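PDB 3ZIL: AAR187Cp from Eremothecium gossypii, which probably regulates the establishment and release of sister-chromatid cohesion through cohesin, this chain being the helical Wap1 domain that forms the C-terminal part of the protein. Local coordinates for residues E67-C72 against K101-L106; A164-V169 against I204-Q209; M257-H262 against N276-Q281. All coordinates share one frame; numbering follows the deposited sequence.

Contact 1: residues E67-C72 against K101-L106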
loop_
_atom_site.group_PDB
_atom_site.type_symbol
_atom_site.label_atom_id
_atom_site.label_comp_id
_atom_site.label_asym_id
_atom_site.label_seq_id
_atom_site.Cartn_x
_atom_site.Cartn_y
_atom_site.Cartn_z
ATOM N N GLU A 67 -13.819 -11.613 -28.429
ATOM C CA GLU A 67 -15.161 -11.071 -28.670
ATOM C C GLU A 67 -15.908 -10.929 -27.303
ATOM O O GLU A 67 -16.639 -9.922 -27.081
ATOM C CB GLU A 67 -15.980 -12.007 -29.595
ATOM C CG GLU A 67 -17.323 -11.445 -30.008
ATOM C CD GLU A 67 -18.256 -12.464 -30.653
ATOM O OE1 GLU A 67 -17.780 -13.550 -31.047
ATOM O OE2 GLU A 67 -19.477 -12.183 -30.753
ATOM N N VAL A 68 -15.764 -11.941 -26.417
ATOM C CA VAL A 68 -16.451 -11.852 -25.108
ATOM C C VAL A 68 -15.913 -10.600 -24.322
ATOM O O VAL A 68 -16.666 -9.848 -23.721
ATOM C CB VAL A 68 -16.324 -13.210 -24.300
ATOM C CG1 VAL A 68 -16.736 -13.103 -22.817
ATOM C CG2 VAL A 68 -17.176 -14.241 -24.968
ATOM N N TRP A 69 -14.596 -10.378 -24.372
ATOM C CA TRP A 69 -13.962 -9.296 -23.617
ATOM C C TRP A 69 -14.412 -7.972 -24.163
ATOM O O TRP A 69 -14.742 -7.095 -23.396
ATOM C CB TRP A 69 -12.437 -9.387 -23.717
ATOM C CG TRP A 69 -11.656 -8.458 -22.774
ATOM C CD1 TRP A 69 -11.207 -7.139 -23.014
ATOM C CD2 TRP A 69 -11.237 -8.767 -21.393
ATOM N NE1 TRP A 69 -10.556 -6.621 -21.908
ATOM C CE2 TRP A 69 -10.495 -7.585 -20.907
ATOM C CE3 TRP A 69 -11.339 -9.900 -20.567
ATOM C CZ2 TRP A 69 -9.916 -7.563 -19.656
ATOM C CZ3 TRP A 69 -10.730 -9.876 -19.304
ATOM C CH2 TRP A 69 -10.044 -8.733 -18.857
ATOM N N GLU A 70 -14.384 -7.807 -25.492
ATOM C CA GLU A 70 -14.758 -6.492 -26.069
ATOM C C GLU A 70 -16.238 -6.211 -25.817
ATOM O O GLU A 70 -16.632 -5.052 -25.620
ATOM C CB GLU A 70 -14.423 -6.399 -27.565
ATOM C CG GLU A 70 -12.922 -6.333 -27.818
ATOM C CD GLU A 70 -12.527 -6.140 -29.298
ATOM O OE1 GLU A 70 -13.385 -6.201 -30.207
ATOM O OE2 GLU A 70 -11.322 -5.926 -29.548
ATOM N N TRP A 71 -17.039 -7.270 -25.811
ATOM C CA TRP A 71 -18.447 -7.147 -25.454
ATOM C C TRP A 71 -18.612 -6.728 -24.007
ATOM O O TRP A 71 -19.293 -5.711 -23.749
ATOM C CB TRP A 71 -19.267 -8.434 -25.781
ATOM C CG TRP A 71 -20.732 -8.230 -25.490
ATOM C CD1 TRP A 71 -21.687 -7.705 -26.338
ATOM C CD2 TRP A 71 -21.426 -8.450 -24.217
ATOM N NE1 TRP A 71 -22.934 -7.657 -25.719
ATOM C CE2 TRP A 71 -22.838 -8.108 -24.451
ATOM C CE3 TRP A 71 -21.047 -8.992 -22.966
ATOM C CZ2 TRP A 71 -23.795 -8.205 -23.449
ATOM C CZ3 TRP A 71 -22.018 -9.088 -21.970
ATOM C CH2 TRP A 71 -23.364 -8.701 -22.199
ATOM N N CYS A 72 -17.954 -7.415 -23.051
ATOM C CA CYS A 72 -18.115 -7.041 -21.647
ATOM C C CYS A 72 -17.622 -5.607 -21.392
ATOM O O CYS A 72 -18.200 -4.894 -20.589
ATOM C CB CYS A 72 -17.399 -7.996 -20.654
ATOM S SG CYS A 72 -18.072 -9.706 -20.730
ATOM N N LYS A 101 -2.959 -5.308 -24.667
ATOM C CA LYS A 101 -3.414 -3.938 -24.594
ATOM C C LYS A 101 -4.928 -3.758 -24.324
ATOM O O LYS A 101 -5.362 -2.633 -24.001
ATOM C CB LYS A 101 -3.051 -3.204 -25.878
ATOM C CG LYS A 101 -1.544 -3.021 -26.048
ATOM C CD LYS A 101 -1.295 -1.935 -27.090
ATOM C CE LYS A 101 -0.247 -2.373 -28.080
ATOM N NZ LYS A 101 1.073 -2.453 -27.395
ATOM N N ARG A 102 -5.721 -4.828 -24.461
ATOM C CA ARG A 102 -7.156 -4.692 -24.267
ATOM C C ARG A 102 -7.464 -4.613 -22.769
ATOM O O ARG A 102 -8.582 -4.385 -22.399
ATOM C CB ARG A 102 -7.960 -5.820 -24.957
ATOM C CG ARG A 102 -8.021 -5.639 -26.484
ATOM C CD ARG A 102 -8.533 -6.943 -27.110
ATOM N NE ARG A 102 -9.025 -6.651 -28.445
ATOM C CZ ARG A 102 -8.398 -7.063 -29.577
ATOM N NH1 ARG A 102 -7.327 -7.864 -29.524
ATOM N NH2 ARG A 102 -8.915 -6.805 -30.775
ATOM N N TRP A 103 -6.440 -4.755 -21.917
ATOM C CA TRP A 103 -6.599 -4.371 -20.529
ATOM C C TRP A 103 -6.913 -2.862 -20.407
ATOM O O TRP A 103 -7.663 -2.475 -19.514
ATOM C CB TRP A 103 -5.357 -4.746 -19.722
ATOM C CG TRP A 103 -5.318 -6.172 -19.205
ATOM C CD1 TRP A 103 -4.450 -7.194 -19.615
ATOM C CD2 TRP A 103 -6.166 -6.794 -18.186
ATOM N NE1 TRP A 103 -4.691 -8.342 -18.942
ATOM C CE2 TRP A 103 -5.701 -8.180 -18.058
ATOM C CE3 TRP A 103 -7.201 -6.348 -17.371
ATOM C CZ2 TRP A 103 -6.267 -9.081 -17.151
ATOM C CZ3 TRP A 103 -7.789 -7.278 -16.468
ATOM C CH2 TRP A 103 -7.330 -8.600 -16.364
ATOM N N ALA A 104 -6.455 -2.030 -21.356
ATOM C CA ALA A 104 -6.720 -0.577 -21.368
ATOM C C ALA A 104 -8.216 -0.323 -21.539
ATOM O O ALA A 104 -8.693 0.799 -21.282
ATOM C CB ALA A 104 -5.961 0.132 -22.512
ATOM N N MET A 105 -9.016 -1.344 -21.878
ATOM C CA MET A 105 -10.456 -1.003 -21.909
ATOM C C MET A 105 -11.012 -0.798 -20.503
ATOM O O MET A 105 -12.144 -0.381 -20.377
ATOM C CB MET A 105 -11.338 -2.014 -22.677
ATOM C CG MET A 105 -10.940 -2.251 -24.112
ATOM S SD MET A 105 -11.919 -3.692 -24.781
ATOM C CE MET A 105 -13.444 -2.866 -25.275
ATOM N N LEU A 106 -10.240 -1.150 -19.453
ATOM C CA LEU A 106 -10.613 -0.876 -18.078
ATOM C C LEU A 106 -9.787 0.308 -17.591
ATOM O O LEU A 106 -8.659 0.075 -17.039
ATOM C CB LEU A 106 -10.373 -2.132 -17.166
ATOM C CG LEU A 106 -11.190 -3.416 -17.451
ATOM C CD1 LEU A 106 -10.721 -4.081 -18.755
ATOM C CD2 LEU A 106 -11.117 -4.414 -16.280
#

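Contact 2: residues A164-V169 against I204-Q209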
loop_
_atom_site.group_PDB
_atom_site.type_symbol
_atom_site.label_atom_id
_atom_site.label_comp_id
_atom_site.label_asym_id
_atom_site.label_seq_id
_atom_site.Cartn_x
_atom_site.Cartn_y
_atom_site.Cartn_z
ATOM N N ALA A 164 2.200 5.154 -13.282
ATOM C CA ALA A 164 1.482 5.747 -12.118
ATOM C C ALA A 164 0.057 6.308 -12.442
ATOM O O ALA A 164 -0.136 6.940 -13.452
ATOM C CB ALA A 164 2.343 6.823 -11.458
ATOM N N VAL A 165 -0.946 6.070 -11.598
ATOM C CA VAL A 165 -2.311 6.535 -11.966
ATOM C C VAL A 165 -2.538 7.917 -11.306
ATOM O O VAL A 165 -2.354 8.099 -10.097
ATOM C CB VAL A 165 -3.397 5.494 -11.516
ATOM C CG1 VAL A 165 -4.779 5.958 -11.897
ATOM C CG2 VAL A 165 -3.096 4.133 -12.145
ATOM N N TYR A 166 -2.923 8.897 -12.096
ATOM C CA TYR A 166 -3.077 10.245 -11.617
ATOM C C TYR A 166 -4.180 10.304 -10.533
ATOM O O TYR A 166 -5.322 9.849 -10.790
ATOM C CB TYR A 166 -3.476 11.132 -12.753
ATOM C CG TYR A 166 -3.779 12.531 -12.271
ATOM C CD1 TYR A 166 -2.742 13.399 -11.902
ATOM C CD2 TYR A 166 -5.108 12.982 -12.165
ATOM C CE1 TYR A 166 -3.020 14.698 -11.443
ATOM C CE2 TYR A 166 -5.408 14.267 -11.698
ATOM C CZ TYR A 166 -4.360 15.118 -11.338
ATOM O OH TYR A 166 -4.655 16.400 -10.892
ATOM N N GLY A 167 -3.829 10.792 -9.343
ATOM C CA GLY A 167 -4.830 11.031 -8.278
ATOM C C GLY A 167 -4.991 9.800 -7.360
ATOM O O GLY A 167 -5.679 9.885 -6.339
ATOM N N ALA A 168 -4.279 8.711 -7.682
ATOM C CA ALA A 168 -4.371 7.378 -6.957
ATOM C C ALA A 168 -3.852 7.451 -5.542
ATOM O O ALA A 168 -4.450 6.934 -4.566
ATOM C CB ALA A 168 -3.592 6.305 -7.734
ATOM N N VAL A 169 -2.699 8.088 -5.401
ATOM C CA VAL A 169 -2.031 8.042 -4.062
ATOM C C VAL A 169 -2.880 8.806 -2.952
ATOM O O VAL A 169 -3.190 8.256 -1.884
ATOM C CB VAL A 169 -0.579 8.515 -4.201
ATOM C CG1 VAL A 169 0.092 8.772 -2.829
ATOM C CG2 VAL A 169 0.240 7.515 -5.031
ATOM N N ILE A 204 4.306 15.584 -6.190
ATOM C CA ILE A 204 4.743 15.941 -4.849
ATOM C C ILE A 204 3.594 16.526 -4.019
ATOM O O ILE A 204 3.404 16.176 -2.814
ATOM C CB ILE A 204 6.047 16.796 -4.854
ATOM C CG1 ILE A 204 7.250 15.891 -5.056
ATOM C CG2 ILE A 204 6.293 17.529 -3.528
ATOM C CD1 ILE A 204 8.490 16.688 -5.430
ATOM N N GLU A 205 2.754 17.334 -4.639
ATOM C CA GLU A 205 1.641 17.859 -3.874
ATOM C C GLU A 205 0.680 16.716 -3.520
ATOM O O GLU A 205 0.106 16.702 -2.432
ATOM C CB GLU A 205 0.911 19.025 -4.567
ATOM C CG GLU A 205 1.815 20.245 -4.579
ATOM C CD GLU A 205 1.146 21.475 -5.084
ATOM O OE1 GLU A 205 -0.075 21.401 -5.375
ATOM O OE2 GLU A 205 1.862 22.486 -5.229
ATOM N N GLU A 206 0.493 15.797 -4.435
ATOM C CA GLU A 206 -0.363 14.587 -4.126
ATOM C C GLU A 206 0.252 13.776 -2.991
ATOM O O GLU A 206 -0.447 13.356 -2.052
ATOM C CB GLU A 206 -0.466 13.672 -5.335
ATOM C CG GLU A 206 -1.464 14.150 -6.403
ATOM C CD GLU A 206 -1.647 13.089 -7.503
ATOM O OE1 GLU A 206 -1.919 11.888 -7.237
ATOM O OE2 GLU A 206 -1.448 13.442 -8.662
ATOM N N TYR A 207 1.578 13.598 -3.061
ATOM C CA TYR A 207 2.306 12.888 -1.999
ATOM C C TYR A 207 2.179 13.592 -0.625
ATOM O O TYR A 207 1.950 12.912 0.377
ATOM C CB TYR A 207 3.765 12.497 -2.317
ATOM C CG TYR A 207 3.954 11.733 -3.600
ATOM C CD1 TYR A 207 2.858 11.177 -4.301
ATOM C CD2 TYR A 207 5.224 11.575 -4.149
ATOM C CE1 TYR A 207 3.065 10.499 -5.514
ATOM C CE2 TYR A 207 5.411 10.922 -5.390
ATOM C CZ TYR A 207 4.339 10.380 -6.058
ATOM O OH TYR A 207 4.530 9.700 -7.276
ATOM N N ALA A 208 2.324 14.921 -0.601
ATOM C CA ALA A 208 2.046 15.720 0.584
ATOM C C ALA A 208 0.670 15.453 1.184
ATOM O O ALA A 208 0.584 15.141 2.384
ATOM C CB ALA A 208 2.314 17.216 0.353
ATOM N N GLN A 209 -0.397 15.535 0.336
ATOM C CA GLN A 209 -1.757 15.220 0.767
ATOM C C GLN A 209 -1.912 13.893 1.383
ATOM O O GLN A 209 -2.523 13.773 2.478
ATOM C CB GLN A 209 -2.768 15.278 -0.438
ATOM C CG GLN A 209 -2.794 16.652 -1.060
ATOM C CD GLN A 209 -3.687 16.725 -2.271
ATOM O OE1 GLN A 209 -4.770 16.105 -2.299
ATOM N NE2 GLN A 209 -3.219 17.422 -3.319
#

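Contact 3: residues M257-H262 against N276-Q281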
loop_
_atom_site.group_PDB
_atom_site.type_symbol
_atom_site.label_atom_id
_atom_site.label_comp_id
_atom_site.label_asym_id
_atom_site.label_seq_id
_atom_site.Cartn_x
_atom_site.Cartn_y
_atom_site.Cartn_z
ATOM N N MET A 257 6.766 6.404 21.014
ATOM C CA MET A 257 6.162 5.776 22.168
ATOM C C MET A 257 5.945 4.315 21.869
ATOM O O MET A 257 6.295 3.448 22.667
ATOM C CB MET A 257 4.859 6.457 22.556
ATOM C CG MET A 257 5.140 7.650 23.475
ATOM S SD MET A 257 3.805 8.826 23.294
ATOM C CE MET A 257 3.893 9.713 24.861
ATOM N N SER A 258 5.413 4.066 20.686
ATOM C CA SER A 258 5.432 2.733 20.148
ATOM C C SER A 258 6.801 1.968 20.228
ATOM O O SER A 258 6.898 0.806 20.732
ATOM C CB SER A 258 4.893 2.745 18.756
ATOM O OG SER A 258 4.977 1.426 18.341
ATOM N N VAL A 259 7.873 2.602 19.800
ATOM C CA VAL A 259 9.172 1.935 19.938
ATOM C C VAL A 259 9.469 1.670 21.419
ATOM O O VAL A 259 9.873 0.548 21.794
ATOM C CB VAL A 259 10.272 2.746 19.243
ATOM C CG1 VAL A 259 11.679 2.260 19.634
ATOM C CG2 VAL A 259 10.048 2.718 17.731
ATOM N N GLN A 260 9.217 2.681 22.264
ATOM C CA GLN A 260 9.415 2.550 23.717
ATOM C C GLN A 260 8.555 1.442 24.321
ATOM O O GLN A 260 9.001 0.790 25.243
ATOM C CB GLN A 260 9.169 3.838 24.497
ATOM C CG GLN A 260 10.332 4.816 24.563
ATOM C CD GLN A 260 9.848 6.204 24.965
ATOM O OE1 GLN A 260 9.558 7.061 24.102
ATOM N NE2 GLN A 260 9.700 6.425 26.282
ATOM N N LEU A 261 7.348 1.239 23.793
ATOM C CA LEU A 261 6.460 0.222 24.269
ATOM C C LEU A 261 7.123 -1.147 24.048
ATOM O O LEU A 261 6.899 -2.038 24.815
ATOM C CB LEU A 261 5.113 0.282 23.504
ATOM C CG LEU A 261 3.978 -0.582 24.041
ATOM C CD1 LEU A 261 3.931 -0.415 25.538
ATOM C CD2 LEU A 261 2.589 -0.234 23.484
ATOM N N HIS A 262 7.923 -1.308 22.990
ATOM C CA HIS A 262 8.392 -2.638 22.602
ATOM C C HIS A 262 9.850 -2.671 22.739
ATOM O O HIS A 262 10.517 -3.365 22.013
ATOM C CB HIS A 262 8.037 -2.960 21.165
ATOM C CG HIS A 262 6.562 -3.019 20.917
ATOM N ND1 HIS A 262 5.822 -4.115 21.216
ATOM C CD2 HIS A 262 5.681 -2.076 20.382
ATOM C CE1 HIS A 262 4.521 -3.879 20.898
ATOM N NE2 HIS A 262 4.439 -2.641 20.364
ATOM N N ASN A 276 10.153 -6.741 12.533
ATOM C CA ASN A 276 9.797 -5.996 11.359
ATOM C C ASN A 276 9.063 -4.700 11.613
ATOM O O ASN A 276 9.332 -3.698 10.970
ATOM C CB ASN A 276 9.041 -6.861 10.385
ATOM C CG ASN A 276 9.932 -7.878 9.744
ATOM O OD1 ASN A 276 11.174 -7.732 9.734
ATOM N ND2 ASN A 276 9.324 -8.928 9.202
ATOM N N LEU A 277 8.150 -4.718 12.568
ATOM C CA LEU A 277 7.467 -3.538 13.004
ATOM C C LEU A 277 8.425 -2.485 13.581
ATOM O O LEU A 277 8.281 -1.286 13.312
ATOM C CB LEU A 277 6.506 -3.908 14.126
ATOM C CG LEU A 277 5.847 -2.688 14.801
ATOM C CD1 LEU A 277 4.760 -2.157 13.841
ATOM C CD2 LEU A 277 5.252 -2.919 16.206
ATOM N N LEU A 278 9.344 -2.911 14.449
ATOM C CA LEU A 278 10.239 -1.949 14.988
ATOM C C LEU A 278 11.131 -1.443 13.881
ATOM O O LEU A 278 11.455 -0.244 13.857
ATOM C CB LEU A 278 11.139 -2.568 16.070
ATOM C CG LEU A 278 10.524 -2.778 17.428
ATOM C CD1 LEU A 278 11.578 -3.573 18.197
ATOM C CD2 LEU A 278 10.254 -1.453 18.154
ATOM N N ILE A 279 11.583 -2.349 12.988
ATOM C CA ILE A 279 12.467 -1.875 11.901
ATOM C C ILE A 279 11.722 -0.833 11.049
ATOM O O ILE A 279 12.263 0.208 10.660
ATOM C CB ILE A 279 12.949 -3.047 11.008
ATOM C CG1 ILE A 279 14.021 -3.929 11.762
ATOM C CG2 ILE A 279 13.503 -2.493 9.670
ATOM C CD1 ILE A 279 14.325 -5.281 11.073
ATOM N N LEU A 280 10.465 -1.115 10.696
ATOM C CA LEU A 280 9.739 -0.158 9.863
ATOM C C LEU A 280 9.431 1.208 10.624
ATOM O O LEU A 280 9.591 2.311 10.033
ATOM C CB LEU A 280 8.407 -0.802 9.324
ATOM C CG LEU A 280 8.582 -1.943 8.344
ATOM C CD1 LEU A 280 7.238 -2.664 8.173
ATOM C CD2 LEU A 280 9.052 -1.381 6.993
ATOM N N GLN A 281 9.001 1.148 11.907
ATOM C CA GLN A 281 8.876 2.388 12.653
ATOM C C GLN A 281 10.197 3.170 12.781
ATOM O O GLN A 281 10.205 4.396 12.663
ATOM C CB GLN A 281 8.313 2.128 14.063
ATOM C CG GLN A 281 6.979 1.381 14.038
ATOM C CD GLN A 281 6.325 1.173 15.437
ATOM O OE1 GLN A 281 6.990 1.079 16.452
ATOM N NE2 GLN A 281 5.007 1.132 15.454
#

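Contact 1: residues E67-C72 against K101-L106
W69 reaches out from helix 54-72 and meets R102, W103, M105 and L106 around its indole, which makes it the residue most covered by this contact. Its CG lies anti to the backbone N (chi1 -170°), on a CB that points toward the 3-10 turn. There NE1 donates to the main-chain O of R102 at 3.0 Å, from above the carbonyl plane. The backbone N of M105 reaches the same oxygen from the opposite face, so one carbonyl serves both the turn and the indole. Further along the ring, W69 presents its edge to one face of W103 in a T-shaped pair, the six-membered rings 4.9 Å apart at their centroids and the planes at 80°. CH2 of W69 comes within 3.6 Å of CZ3 of W103, and CD1 of L106 touches CZ2 of W69 at 3.7 Å. The stretch joined here is the connection between helix 81-93 and helix 108-116, folded back onto helix 54-72 of an all-helical Wap1 domain; A91 of helix 81-93 packs against W69, W103 and L106 alike. W103 is held in turn by its NE1, bonded to the O of L97.

E70, one residue on, supplies the charged part of the contact. R102 grips it side-on with two nitrogens on a single oxygen: NE lies 2.6 Å and NH2 2.8 Å from OE2 of E70, one on the anti and one on the syn side. The oxygen sits near the guanidinium plane, although the carboxylate is turned 44° from that plane. M105 touches both residues: its SD makes a Met-aromatic contact at the edge of W69, 3.9 Å from CD1, and its CE rests near the backbone of E70.

Contact 2: residues A164-V169 against I204-Q209
E206 points from helix 201-215 at the turn that precedes helix 168-178, and its carboxylate meets that turn with both oxygens. OE1 takes a weak hydrogen bond from the backbone N of G167, 3.0 Å long and bent to 128° at the hydrogen. OE2 lies 3.4 Å from CE1 of Y166, with the tyrosine ring and the carboxylate nearly perpendicular, their planes 84° apart. Deeper in, V169 sets CG1 at 3.9 Å from CD1 of Y207, and CG2 approaches CE1 of the same ring.

Behind this first shell stands a type II beta turn from V165 to A168, closed by the bond from the N of A168 to the O of V165. G167 is its third residue and also the N-cap of helix 168-178; its positive phi of 91° would press a CB against the preceding carbonyl, which favours glycine. The ring of Y207 is fixed by its OH, bonded to the N of V196, while V165 packs on helix 108-116.

Although the bent backbone bond is itself weak, the carboxylate faces the amino end of a helix, and the helix dipole would probably favour its negative charge.

Contact 3: residues M257-H262 against N276-Q281
S258 and Q281 make the polar link between these two helices. The OG of S258, anti to its own backbone N (chi1 179°), donates to OE1 of Q281 at 2.8 Å, approaching in the plane of the amide carbonyl but well to the side of the C=O bond, at an angle of 99°. The other end of the amide is also used, since NE2 of Q281 is bonded to the main-chain O of L222. A buried glutamine side chain thus ties the serine on one helix to a carbonyl beyond the pair. An alanine in place of Q281 would probably leave the hydroxyl of S258 without its acceptor and the O of L222 without this donor, and open a gap beside V259.

Helices 248-261 and 272-289 run nearly antiparallel here, their short segments inclined at 150° and 10.3 Å apart at the axes, with helix 264-267 in the connection between them. Such neighbouring antiparallel helices fit the all-helical Wap1 domain, whose family is grouped with the TPR-like repeat folds.

The apolar contacts lie next to the S258-Q281 bond. The end of L278 comes close to helix 248-261, its CD2 4.0 Å from both the CA of V259 and the CB of H262; its CD1 comes near the O of H262. V259 sends CG2 to the same methyl, 4.2 Å away, and also to the aliphatic start of Q281, 4.1 Å from its CB, the two side chains sliding past each other in opposite directions.

H262, the first residue to leave helical geometry, adds its imidazole to the contact: its CB points toward helix 272-289, and NE2 of its ring lies 4.2 Å from CD2 of L277. Around the pair, I266 covers V259 and L278, and L228 of helix 225-235 packs on L277 and Q281.

Overall arrangement
The three contacts follow one another along the chain, each closing before the next opens, as expected of an elongated fold built by adding helices in sequence. Contact 1 and contact 3 lie on opposite sides of the chain's centre, their own centres 46 Å apart, and contact 2 is 27 Å from each, centre to centre. None touches another: the nearest atoms of contacts 1 and 2 are about 8 Å apart, those of contacts 2 and 3 about 16 Å. Helix 108-116 bridges the first gap, following segment 101-106 directly and packing against V165 and Y166. Contact 3 borders the bound peptide, through N276, I279 and L280, which do not join its helix pairing.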